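Local coordinates for protein dipeptide Epimerase (Enterococcus faecalis V583, PDB 3JVA) that belongs to the mandelate racemase/muconate lactonizing enzyme family of the enolase superfamily and binds a magnesium ion in its barrel domain, at residues K4-R9 with A32-E37; E64-F69 with K99-I104; L153-L158 with L336-L341; V129-T134 with P340-G345; L135-P140 with I170-A175. All coordinates share one frame; numbering follows the deposited sequence.

Contact 1. Residues K4-R9 with A32-E37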
# COMPACT_ATOMS: atom_id res chain seq x y z
N LYS B 4 15.62 45.24 23.52
CA LYS B 4 15.12 46.57 23.86
C LYS B 4 14.33 47.16 22.70
O LYS B 4 13.25 47.72 22.88
CB LYS B 4 16.27 47.51 24.20
CG LYS B 4 15.82 48.93 24.50
CD LYS B 4 16.99 49.84 24.85
CE LYS B 4 16.49 51.25 25.16
NZ LYS B 4 17.61 52.16 25.55
N GLN B 5 14.86 47.02 21.49
CA GLN B 5 14.20 47.57 20.33
C GLN B 5 14.64 46.84 19.07
O GLN B 5 15.72 46.24 19.04
CB GLN B 5 14.51 49.06 20.20
CG GLN B 5 13.74 49.79 19.11
CD GLN B 5 12.24 49.64 19.24
OE1 GLN B 5 11.66 48.68 18.74
NE2 GLN B 5 11.61 50.58 19.94
N VAL B 6 13.79 46.88 18.06
CA VAL B 6 14.07 46.25 16.78
C VAL B 6 13.97 47.34 15.71
O VAL B 6 12.92 47.94 15.53
CB VAL B 6 13.03 45.14 16.47
CG1 VAL B 6 13.28 44.57 15.08
CG2 VAL B 6 13.11 44.04 17.53
N HIS B 7 15.08 47.58 15.02
CA HIS B 7 15.13 48.60 13.98
C HIS B 7 15.21 47.95 12.61
O HIS B 7 15.94 46.97 12.44
CB HIS B 7 16.36 49.50 14.18
CG HIS B 7 16.51 50.00 15.58
ND1 HIS B 7 17.51 49.56 16.42
CD2 HIS B 7 15.78 50.88 16.30
CE1 HIS B 7 17.39 50.16 17.60
NE2 HIS B 7 16.35 50.97 17.55
N VAL B 8 14.48 48.47 11.63
CA VAL B 8 14.53 47.91 10.28
C VAL B 8 14.71 49.00 9.24
O VAL B 8 14.18 50.10 9.37
CB VAL B 8 13.27 47.08 9.93
CG1 VAL B 8 12.05 47.98 9.82
CG2 VAL B 8 13.49 46.32 8.62
N ARG B 9 15.48 48.69 8.20
CA ARG B 9 15.72 49.64 7.12
C ARG B 9 15.69 48.90 5.79
O ARG B 9 15.79 47.68 5.74
CB ARG B 9 17.09 50.31 7.30
CG ARG B 9 18.32 49.43 6.99
CD ARG B 9 19.60 50.25 7.16
NE ARG B 9 20.85 49.56 6.82
CZ ARG B 9 21.33 49.42 5.58
NH1 ARG B 9 20.66 49.91 4.54
NH2 ARG B 9 22.52 48.85 5.39
N ALA B 32 15.57 43.88 3.23
CA ALA B 32 15.30 44.49 4.52
C ALA B 32 16.45 44.11 5.44
O ALA B 32 16.86 42.95 5.47
CB ALA B 32 13.98 43.97 5.07
N ILE B 33 17.00 45.09 6.15
CA ILE B 33 18.07 44.81 7.09
C ILE B 33 17.58 45.20 8.48
O ILE B 33 17.08 46.31 8.68
CB ILE B 33 19.37 45.59 6.75
CG1 ILE B 33 20.00 44.99 5.48
CG2 ILE B 33 20.36 45.50 7.91
CD1 ILE B 33 21.31 45.63 5.06
N VAL B 34 17.70 44.27 9.42
CA VAL B 34 17.25 44.50 10.78
C VAL B 34 18.40 44.56 11.76
O VAL B 34 19.43 43.90 11.59
CB VAL B 34 16.28 43.38 11.24
CG1 VAL B 34 15.80 43.65 12.67
CG2 VAL B 34 15.10 43.29 10.30
N GLU B 35 18.23 45.38 12.79
CA GLU B 35 19.22 45.51 13.83
C GLU B 35 18.44 45.37 15.13
O GLU B 35 17.57 46.19 15.43
CB GLU B 35 19.90 46.89 13.77
CG GLU B 35 20.71 47.10 12.50
CD GLU B 35 21.36 48.47 12.46
OE1 GLU B 35 22.04 48.83 13.44
OE2 GLU B 35 21.20 49.18 11.44
N ILE B 36 18.72 44.30 15.87
CA ILE B 36 18.05 44.08 17.14
C ILE B 36 18.99 44.56 18.23
O ILE B 36 20.12 44.10 18.33
CB ILE B 36 17.72 42.59 17.36
CG1 ILE B 36 16.75 42.12 16.27
CG2 ILE B 36 17.10 42.39 18.74
CD1 ILE B 36 16.22 40.71 16.48
N GLU B 37 18.52 45.51 19.03
CA GLU B 37 19.31 46.07 20.11
C GLU B 37 18.84 45.52 21.44
O GLU B 37 17.64 45.49 21.71
CB GLU B 37 19.19 47.60 20.11
CG GLU B 37 19.67 48.27 21.39
CD GLU B 37 19.51 49.78 21.37
OE1 GLU B 37 18.49 50.27 20.85
OE2 GLU B 37 20.40 50.48 21.90
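V6 and V8 meet V34 at non-hydrogen-bonded positions of an antiparallel ladder, two adjacent strands in the sheet of the N-terminal domain that accompanies the barrel in this family. The tight side of the ladder is aliphatic. V34 serves both neighbours with its two methyls: CG1, anti to the backbone N (chi1 -179°), lies 3.6 Å from V6 CG1, while CG2, beside that N, reaches V8 CG2 at 3.8 Å. Beta-branched residues suit this place because they favour the extended backbone and offer two branches close to it, and with I36 these valines form a floor on which helices 59-73 and 96-114 rest.

The other side, with H7, R9, E35 and E37, is looser and more polar. The H7 ring offers its edge to E37, CE1 standing 3.4 Å from OE1 in the ring plane, with the carboxylate turned 54° from the ring. I33 is the apolar exception there: its CD1 lies over one guanidinium face of R9, 3.5 Å from NH2 and offset toward the rim. K4 extends along the margin, where solvent can reach its amine.

Near K4 the regular pairing is interrupted by a classic beta bulge, where K4 and Q5 both face E37: E37 O accepts K4 N at 2.7 Å and Q5 N at 3.2 Å.

Contact 2. Residues E64-F69 with K99-I104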
# COMPACT_ATOMS: atom_id res chain seq x y z
N GLU B 64 6.87 45.47 6.47
CA GLU B 64 5.70 45.57 7.33
C GLU B 64 5.67 44.45 8.37
O GLU B 64 5.43 44.70 9.56
CB GLU B 64 4.41 45.56 6.51
CG GLU B 64 3.14 45.43 7.36
CD GLU B 64 1.84 45.68 6.59
OE1 GLU B 64 1.77 45.36 5.39
OE2 GLU B 64 0.88 46.18 7.20
N THR B 65 5.91 43.23 7.93
CA THR B 65 5.89 42.09 8.84
C THR B 65 7.00 42.18 9.89
O THR B 65 6.77 41.91 11.06
CB THR B 65 6.01 40.76 8.07
OG1 THR B 65 4.94 40.66 7.13
CG2 THR B 65 5.95 39.57 9.03
N ILE B 66 8.20 42.57 9.47
CA ILE B 66 9.30 42.68 10.42
C ILE B 66 8.95 43.67 11.53
O ILE B 66 9.25 43.43 12.70
CB ILE B 66 10.61 43.13 9.73
CG1 ILE B 66 11.10 42.01 8.81
CG2 ILE B 66 11.67 43.47 10.79
CD1 ILE B 66 12.33 42.36 8.01
N GLU B 67 8.30 44.77 11.17
CA GLU B 67 7.90 45.78 12.16
C GLU B 67 6.93 45.16 13.17
O GLU B 67 7.01 45.45 14.38
CB GLU B 67 7.23 46.96 11.46
CG GLU B 67 8.15 47.73 10.53
CD GLU B 67 8.98 48.78 11.24
OE1 GLU B 67 9.63 48.46 12.26
OE2 GLU B 67 8.98 49.95 10.77
N LEU B 68 6.02 44.33 12.69
CA LEU B 68 5.05 43.68 13.57
C LEU B 68 5.79 42.72 14.51
O LEU B 68 5.54 42.72 15.72
CB LEU B 68 4.01 42.91 12.74
CG LEU B 68 3.00 43.74 11.94
CD1 LEU B 68 2.12 42.82 11.10
CD2 LEU B 68 2.14 44.57 12.90
N PHE B 69 6.69 41.91 13.95
CA PHE B 69 7.47 40.96 14.75
C PHE B 69 8.31 41.70 15.80
O PHE B 69 8.36 41.30 16.97
CB PHE B 69 8.46 40.17 13.88
CG PHE B 69 7.81 39.20 12.92
CD1 PHE B 69 6.50 38.75 13.10
CD2 PHE B 69 8.57 38.65 11.88
CE1 PHE B 69 5.95 37.78 12.26
CE2 PHE B 69 8.03 37.68 11.04
CZ PHE B 69 6.72 37.24 11.23
N LYS B 99 10.72 36.39 8.87
CA LYS B 99 11.12 35.54 9.99
C LYS B 99 12.63 35.30 9.99
O LYS B 99 13.26 35.26 11.04
CB LYS B 99 10.37 34.21 9.94
CG LYS B 99 8.86 34.41 10.12
CD LYS B 99 8.07 33.11 10.12
CE LYS B 99 6.58 33.41 10.26
NZ LYS B 99 5.72 32.18 10.21
N ALA B 100 13.22 35.14 8.81
CA ALA B 100 14.66 34.93 8.71
C ALA B 100 15.41 36.16 9.22
O ALA B 100 16.44 36.04 9.89
CB ALA B 100 15.06 34.64 7.27
N ALA B 101 14.91 37.34 8.89
CA ALA B 101 15.56 38.58 9.31
C ALA B 101 15.67 38.65 10.83
O ALA B 101 16.73 38.94 11.38
CB ALA B 101 14.80 39.79 8.76
N ILE B 102 14.57 38.35 11.52
CA ILE B 102 14.56 38.37 12.98
C ILE B 102 15.42 37.25 13.54
O ILE B 102 16.22 37.46 14.46
CB ILE B 102 13.13 38.17 13.54
CG1 ILE B 102 12.25 39.38 13.20
CG2 ILE B 102 13.19 37.94 15.04
CD1 ILE B 102 12.71 40.69 13.84
N ASP B 103 15.26 36.05 12.99
CA ASP B 103 16.02 34.90 13.48
C ASP B 103 17.54 35.10 13.35
O ASP B 103 18.28 34.89 14.31
CB ASP B 103 15.60 33.64 12.73
CG ASP B 103 16.67 33.16 11.78
OD1 ASP B 103 16.62 33.56 10.60
OD2 ASP B 103 17.56 32.41 12.22
N ILE B 104 18.00 35.50 12.17
CA ILE B 104 19.43 35.71 11.96
C ILE B 104 20.00 36.72 12.98
O ILE B 104 21.04 36.47 13.59
CB ILE B 104 19.71 36.18 10.52
CG1 ILE B 104 19.41 35.04 9.54
CG2 ILE B 104 21.17 36.64 10.39
CD1 ILE B 104 19.36 35.46 8.08
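F69 turns its ring toward K99 and I102, and I66 reaches A101, as helices 59-73 and 96-114 pack in the N-terminal domain. The short helical segments cross at -45° with their axes 9.7 Å apart, so the contact is carried by a few side chains from each.

The F69 ring carries much of the contact. Its CG is anti to the carbonyl carbon (chi1 -68°), and beyond it CE2 comes 3.5 Å from CG of K99, the two side chains crossing at a slant. The backbone N of K99 sits at the ring edge, in its plane. One ring face is covered from within its own helix by T65, whose CG2 stands 3.3 Å above the plane toward the rim. F69 also meets I102 obliquely, its CB lying 3.9 Å from I102 CG1.

A turn earlier, I66 extends its long branch so that CD1 touches A101 CB at 3.6 Å. Alanine suits this spot because a single methyl lets the isoleucine tip come close to the helix. The other branch of I66 approaches I102, with CG2 4.3 Å from CD1.

K99 plays two roles. Its methylenes run past the phenyl ring, while NZ forms a salt bridge with D89 and a hydrogen bond to S92 O. Strand 29-38 adds V34 against both I66 and A101.

Chemically, then, the helices meet mainly through apolar side-chain atoms, and the one charged side chain involved takes its charge to partners beyond the interface; cohesion here should come from burial and shape.

Contact 3. Residues L153-L158 with L336-L341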
# COMPACT_ATOMS: atom_id res chain seq x y z
N LEU B 153 40.25 32.12 -10.60
CA LEU B 153 40.02 32.69 -9.28
C LEU B 153 40.04 31.60 -8.21
O LEU B 153 40.02 31.89 -7.01
CB LEU B 153 38.68 33.44 -9.26
CG LEU B 153 38.67 34.97 -9.20
CD1 LEU B 153 39.83 35.57 -9.98
CD2 LEU B 153 37.34 35.48 -9.73
N GLY B 154 40.06 30.34 -8.64
CA GLY B 154 40.10 29.24 -7.69
C GLY B 154 38.83 28.42 -7.57
O GLY B 154 38.81 27.38 -6.91
N PHE B 155 37.75 28.87 -8.20
CA PHE B 155 36.49 28.13 -8.12
C PHE B 155 36.62 26.76 -8.78
O PHE B 155 37.20 26.63 -9.86
CB PHE B 155 35.38 28.94 -8.79
CG PHE B 155 34.94 30.13 -7.97
CD1 PHE B 155 34.07 29.96 -6.90
CD2 PHE B 155 35.44 31.39 -8.24
CE1 PHE B 155 33.71 31.04 -6.10
CE2 PHE B 155 35.09 32.48 -7.44
CZ PHE B 155 34.22 32.31 -6.37
N ASP B 156 36.08 25.74 -8.12
CA ASP B 156 36.14 24.38 -8.65
C ASP B 156 34.73 23.89 -9.01
O ASP B 156 34.56 22.77 -9.48
CB ASP B 156 36.78 23.44 -7.63
CG ASP B 156 35.98 23.33 -6.34
OD1 ASP B 156 36.49 22.72 -5.38
OD2 ASP B 156 34.85 23.85 -6.29
N THR B 157 33.74 24.75 -8.78
CA THR B 157 32.35 24.40 -9.07
C THR B 157 31.61 25.60 -9.66
O THR B 157 31.59 26.69 -9.08
CB THR B 157 31.62 23.93 -7.79
OG1 THR B 157 32.37 22.87 -7.18
CG2 THR B 157 30.22 23.43 -8.12
N LEU B 158 31.01 25.38 -10.82
CA LEU B 158 30.26 26.43 -11.51
C LEU B 158 28.80 26.02 -11.59
O LEU B 158 28.48 24.84 -11.77
CB LEU B 158 30.81 26.63 -12.92
CG LEU B 158 32.31 26.90 -13.01
CD1 LEU B 158 32.74 26.90 -14.48
CD2 LEU B 158 32.64 28.22 -12.34
N LEU B 336 33.09 40.94 -0.46
CA LEU B 336 32.61 41.09 -1.83
C LEU B 336 33.56 40.39 -2.78
O LEU B 336 33.21 40.11 -3.93
CB LEU B 336 32.54 42.57 -2.22
CG LEU B 336 31.57 43.52 -1.51
CD1 LEU B 336 30.13 43.11 -1.80
CD2 LEU B 336 31.85 43.49 -0.02
N GLU B 337 34.77 40.12 -2.30
CA GLU B 337 35.79 39.47 -3.11
C GLU B 337 35.37 38.08 -3.60
O GLU B 337 34.99 37.23 -2.80
CB GLU B 337 37.08 39.36 -2.30
CG GLU B 337 38.29 38.87 -3.09
CD GLU B 337 39.52 38.73 -2.22
OE1 GLU B 337 39.52 37.86 -1.33
OE2 GLU B 337 40.48 39.51 -2.42
N ALA B 338 35.44 37.86 -4.91
CA ALA B 338 35.07 36.57 -5.47
C ALA B 338 36.15 35.53 -5.17
O ALA B 338 37.22 35.52 -5.78
CB ALA B 338 34.87 36.69 -6.98
N LYS B 339 35.86 34.68 -4.19
CA LYS B 339 36.77 33.63 -3.75
C LYS B 339 35.91 32.41 -3.40
O LYS B 339 34.81 32.56 -2.87
CB LYS B 339 37.54 34.08 -2.50
CG LYS B 339 36.63 34.55 -1.35
CD LYS B 339 37.35 34.64 -0.01
CE LYS B 339 36.37 34.92 1.14
NZ LYS B 339 36.94 34.66 2.51
N PRO B 340 36.39 31.20 -3.69
CA PRO B 340 35.59 30.01 -3.37
C PRO B 340 35.59 29.65 -1.89
O PRO B 340 34.60 29.12 -1.38
CB PRO B 340 36.24 28.92 -4.23
CG PRO B 340 37.69 29.35 -4.25
CD PRO B 340 37.58 30.84 -4.49
N LEU B 341 36.68 29.95 -1.19
CA LEU B 341 36.77 29.63 0.22
C LEU B 341 36.33 30.77 1.14
O LEU B 341 36.96 31.82 1.20
CB LEU B 341 38.20 29.21 0.59
CG LEU B 341 38.39 28.77 2.04
CD1 LEU B 341 37.58 27.51 2.31
CD2 LEU B 341 39.87 28.52 2.30
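The backbone leaves helix 140-152 at L153 and G154 in a Schellman motif, G154 having a positive phi of 109°, and brings F155 up to P340. This is the helix-to-strand turn leading into strand 157-161 of the enolase-type beta/alpha barrel, and it is covered here by the irregular chain just before strand 341-343. Glycine fits the turn because, at these backbone angles, a CB would press on the preceding carbonyl.

The central pair is F155 and P340, in a CH-pi contact. P340 CD lies 4.0 Å from the centroid of the F155 ring and only 7° off the ring normal, so it stands almost directly over the face. P340 N is above the same plane but displaced toward the rim, and P340 CB comes within 3.6 Å of F155 CD1. Proline suits the place: its rigid ring offers slightly polarised CH groups to the aromatic face. With CG anti to the carbonyl carbon (chi1 -73°), the F155 ring starts off beside its own backbone N, on the way to P340. Farther out, F155 CZ approaches the carbonyl carbon of K339 at 3.4 Å.

On the outer margin L153 meets A338, CD2 to CB at 3.9 Å, in a small aliphatic contact near solvent. Inward, F155 continues onto I133 of the first barrel strand. The turn also touches the proline through its backbone: P340 CG lies 3.5 Å from G154 O.

Contact 4. Residues V129-T134 with P340-G345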
# COMPACT_ATOMS: atom_id res chain seq x y z
N VAL B 129 33.92 27.35 4.51
CA VAL B 129 33.11 26.60 3.56
C VAL B 129 33.40 27.02 2.13
O VAL B 129 33.63 28.20 1.85
CB VAL B 129 31.60 26.77 3.88
CG1 VAL B 129 31.19 28.22 3.77
CG2 VAL B 129 30.77 25.89 2.96
N ILE B 130 33.41 26.05 1.23
CA ILE B 130 33.67 26.29 -0.19
C ILE B 130 32.37 26.53 -0.93
O ILE B 130 31.43 25.74 -0.84
CB ILE B 130 34.37 25.08 -0.84
CG1 ILE B 130 35.74 24.86 -0.19
CG2 ILE B 130 34.50 25.30 -2.35
CD1 ILE B 130 36.41 23.56 -0.61
N THR B 131 32.30 27.63 -1.67
CA THR B 131 31.10 27.92 -2.44
C THR B 131 31.36 27.85 -3.93
O THR B 131 32.50 28.00 -4.38
CB THR B 131 30.54 29.32 -2.13
OG1 THR B 131 29.40 29.56 -2.97
CG2 THR B 131 31.59 30.40 -2.41
N ASP B 132 30.31 27.59 -4.69
CA ASP B 132 30.43 27.58 -6.14
C ASP B 132 30.16 29.03 -6.51
O ASP B 132 30.06 29.90 -5.64
CB ASP B 132 29.36 26.68 -6.79
CG ASP B 132 27.93 27.15 -6.49
OD1 ASP B 132 27.69 28.37 -6.35
OD2 ASP B 132 27.03 26.28 -6.42
N ILE B 133 30.06 29.29 -7.80
CA ILE B 133 29.73 30.62 -8.27
C ILE B 133 28.85 30.42 -9.50
O ILE B 133 29.12 29.54 -10.34
CB ILE B 133 30.98 31.48 -8.63
CG1 ILE B 133 30.53 32.90 -8.97
CG2 ILE B 133 31.74 30.86 -9.80
CD1 ILE B 133 31.67 33.90 -9.05
N THR B 134 27.78 31.20 -9.57
CA THR B 134 26.84 31.10 -10.68
C THR B 134 27.27 31.95 -11.87
O THR B 134 27.64 33.11 -11.71
CB THR B 134 25.43 31.54 -10.22
OG1 THR B 134 24.97 30.67 -9.18
CG2 THR B 134 24.44 31.49 -11.38
N PRO B 340 36.39 31.20 -3.69
CA PRO B 340 35.59 30.01 -3.37
C PRO B 340 35.59 29.65 -1.89
O PRO B 340 34.60 29.12 -1.38
CB PRO B 340 36.24 28.92 -4.23
CG PRO B 340 37.69 29.35 -4.25
CD PRO B 340 37.58 30.84 -4.49
N LEU B 341 36.68 29.95 -1.19
CA LEU B 341 36.77 29.63 0.22
C LEU B 341 36.33 30.77 1.14
O LEU B 341 36.96 31.82 1.20
CB LEU B 341 38.20 29.21 0.59
CG LEU B 341 38.39 28.77 2.04
CD1 LEU B 341 37.58 27.51 2.31
CD2 LEU B 341 39.87 28.52 2.30
N LEU B 342 35.23 30.55 1.85
CA LEU B 342 34.72 31.54 2.77
C LEU B 342 35.22 31.17 4.16
O LEU B 342 34.73 30.22 4.78
CB LEU B 342 33.18 31.56 2.73
CG LEU B 342 32.56 31.59 1.32
CD1 LEU B 342 31.04 31.60 1.43
CD2 LEU B 342 33.05 32.82 0.56
N GLU B 343 36.23 31.90 4.64
CA GLU B 343 36.80 31.64 5.96
C GLU B 343 36.07 32.57 6.91
O GLU B 343 36.08 33.79 6.73
CB GLU B 343 38.30 31.92 5.94
CG GLU B 343 39.03 31.17 4.84
CD GLU B 343 40.53 31.34 4.91
OE1 GLU B 343 41.15 30.82 5.86
OE2 GLU B 343 41.09 31.99 4.01
N LEU B 344 35.45 32.00 7.94
CA LEU B 344 34.65 32.78 8.88
C LEU B 344 35.33 33.59 9.99
O LEU B 344 34.75 34.56 10.48
CB LEU B 344 33.58 31.87 9.47
CG LEU B 344 32.75 31.24 8.34
CD1 LEU B 344 31.73 30.27 8.90
CD2 LEU B 344 32.07 32.34 7.55
N GLY B 345 36.54 33.22 10.38
CA GLY B 345 37.22 33.98 11.42
C GLY B 345 36.70 33.77 12.83
O GLY B 345 35.78 32.99 13.05
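Two torsions set the packing of V129 and T131 against L342. V129 puts CG1 between its backbone N and carbonyl carbon (chi1 61°), where it lies 4.0 Å from L342 CB, and L342 holds CG anti to its carbonyl carbon (chi1 -48°), where it meets T131 CG2, also at 4.0 Å. Here strand 341-343, late in the chain, adds itself antiparallel to the edge of strand 128-134, the first strand of the barrel sheet.

V129 and L342 form a hydrogen-bonded pair with side chains side by side, L342 N reaching V129 O at 2.8 Å and V129 N returning to L342 O at 3.0 Å. Two residues farther on, T131 N donates to P340 O at 2.8 Å. I130 and L341 occupy the non-hydrogen-bonded pair between them, their side chains crossing at a slant on the more exposed face, with I130 CG1 4.1 Å from L341 CD1.

Threonine suits position 131 because it has both a hydroxyl and a methyl. OG1 gives a hydrogen bond to D132 O and also meets L319 N, so the buried hydroxyl is satisfied, while CG2 joins the apolar patch. V129 in turn packs on A308 of helix 298-310, a helix on the outside of the barrel.

P340 O has a second partner besides T131 N: the CA of I130 approaches it at 3.2 Å in a CA-H...O contact.

Contact 5. Residues L135-P140 with I170-A175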
# COMPACT_ATOMS: atom_id res chain seq x y z
N LEU B 135 27.22 31.37 -13.06
CA LEU B 135 27.58 32.10 -14.26
C LEU B 135 26.28 32.65 -14.85
O LEU B 135 25.33 31.89 -15.06
CB LEU B 135 28.26 31.18 -15.28
CG LEU B 135 29.57 30.50 -14.87
CD1 LEU B 135 30.04 29.62 -16.02
CD2 LEU B 135 30.63 31.54 -14.52
N GLY B 136 26.24 33.95 -15.10
CA GLY B 136 25.04 34.54 -15.66
C GLY B 136 24.77 34.02 -17.06
O GLY B 136 25.70 33.79 -17.83
N ILE B 137 23.50 33.84 -17.40
CA ILE B 137 23.14 33.34 -18.72
C ILE B 137 23.58 34.32 -19.79
O ILE B 137 23.40 35.53 -19.67
CB ILE B 137 21.61 33.09 -18.81
CG1 ILE B 137 21.24 31.91 -17.91
CG2 ILE B 137 21.21 32.79 -20.25
CD1 ILE B 137 21.98 30.62 -18.24
N ASP B 138 24.18 33.79 -20.85
CA ASP B 138 24.67 34.61 -21.95
C ASP B 138 25.05 33.66 -23.08
O ASP B 138 24.83 32.45 -22.98
CB ASP B 138 25.88 35.41 -21.48
CG ASP B 138 26.09 36.69 -22.26
OD1 ASP B 138 26.65 37.65 -21.69
OD2 ASP B 138 25.71 36.74 -23.45
N GLU B 139 25.60 34.20 -24.17
CA GLU B 139 25.99 33.35 -25.28
C GLU B 139 27.03 32.34 -24.79
O GLU B 139 27.81 32.64 -23.89
CB GLU B 139 26.58 34.19 -26.42
CG GLU B 139 25.56 35.09 -27.10
CD GLU B 139 24.33 34.34 -27.57
OE1 GLU B 139 24.48 33.36 -28.33
OE2 GLU B 139 23.21 34.72 -27.16
N PRO B 140 27.04 31.13 -25.37
CA PRO B 140 27.99 30.08 -24.98
C PRO B 140 29.43 30.57 -24.82
O PRO B 140 30.07 30.35 -23.79
CB PRO B 140 27.85 29.05 -26.09
CG PRO B 140 26.39 29.16 -26.43
CD PRO B 140 26.17 30.66 -26.47
N ILE B 170 22.36 22.93 -23.99
CA ILE B 170 23.48 22.10 -24.42
C ILE B 170 24.64 22.92 -24.95
O ILE B 170 25.80 22.64 -24.64
CB ILE B 170 23.01 21.08 -25.49
CG1 ILE B 170 22.10 20.04 -24.83
CG2 ILE B 170 24.22 20.41 -26.14
CD1 ILE B 170 21.52 19.02 -25.79
N ALA B 171 24.34 23.94 -25.75
CA ALA B 171 25.37 24.79 -26.33
C ALA B 171 26.22 25.46 -25.25
O ALA B 171 27.45 25.50 -25.35
CB ALA B 171 24.73 25.85 -27.22
N ARG B 172 25.56 25.98 -24.21
CA ARG B 172 26.26 26.63 -23.12
C ARG B 172 27.09 25.65 -22.31
O ARG B 172 28.25 25.91 -22.01
CB ARG B 172 25.25 27.34 -22.21
CG ARG B 172 24.61 28.56 -22.84
CD ARG B 172 23.45 29.10 -22.03
NE ARG B 172 22.86 30.26 -22.70
CZ ARG B 172 21.56 30.50 -22.78
NH1 ARG B 172 20.69 29.65 -22.24
NH2 ARG B 172 21.12 31.59 -23.40
N VAL B 173 26.49 24.52 -21.95
CA VAL B 173 27.21 23.52 -21.17
C VAL B 173 28.41 22.99 -21.95
O VAL B 173 29.49 22.81 -21.40
CB VAL B 173 26.28 22.34 -20.78
CG1 VAL B 173 27.08 21.23 -20.13
CG2 VAL B 173 25.20 22.84 -19.82
N LYS B 174 28.22 22.76 -23.24
CA LYS B 174 29.29 22.27 -24.10
C LYS B 174 30.48 23.23 -24.11
O LYS B 174 31.62 22.82 -23.92
CB LYS B 174 28.77 22.10 -25.53
CG LYS B 174 29.84 21.72 -26.54
CD LYS B 174 29.29 21.68 -27.95
CE LYS B 174 28.23 20.61 -28.11
NZ LYS B 174 27.71 20.54 -29.51
N ALA B 175 30.19 24.51 -24.34
CA ALA B 175 31.23 25.54 -24.38
C ALA B 175 31.97 25.65 -23.05
O ALA B 175 33.20 25.72 -23.01
CB ALA B 175 30.61 26.89 -24.74
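R172 reaches out of helix 166-180 to I137 and D138, in the loop that joins the first barrel strand to helix 140-152. Its chain is extended from CG onward, and chi3 of -179° carries NE out to the loop, where it donates to D138 O at 3.0 Å, with an N-H...O angle of 151° and the oxygen tilted 19° from the guanidinium plane. I137 CG2 stands 3.3 Å above that plane, over its centre, and the two side chains cross at about a right angle. NH1 has a weak bond to T164 OG1.

P140 makes the apolar part of the contact. It opens helix 140-152 just after E139 at the N-cap, a place that suits proline because the first turn makes no demand on its missing N-H. Its ring lies against the small side chains of helix 166-180: CG is 3.8 Å from A171 CB, and CB is 3.8 Å from A175 CB. Alanine lets the two neighbouring helices approach here.

The chemistry is therefore split: P140 and the alanines supply close apolar packing, while R172 probably adds a directional, charge-assisted grip on the D138 carbonyl, with a methyl covering one face of the cation.

How the contacts relate
The helices of contact 2 pack on the sheet of contact 1: their centres are 9 Å apart, and V34 CG2 touches I66 CG2 at 3.5 Å. Contacts 3 and 4 are closer still, in the barrel, with centres 7 Å apart and P340 and L341 in common; T157 O and I133 N, 3.3 Å apart, probably form a hydrogen bond between their neighbouring strands. Contact 5 lies on the opposite side of the chain's centre from contacts 1 and 2, its centre 41 Å from that of contact 1, and meets contact 3 where L158 packs on L135. The magnesium ion, held by D189, E215 and D240, is about 13 Å from the T131 side chain and about 12 Å from that of I137.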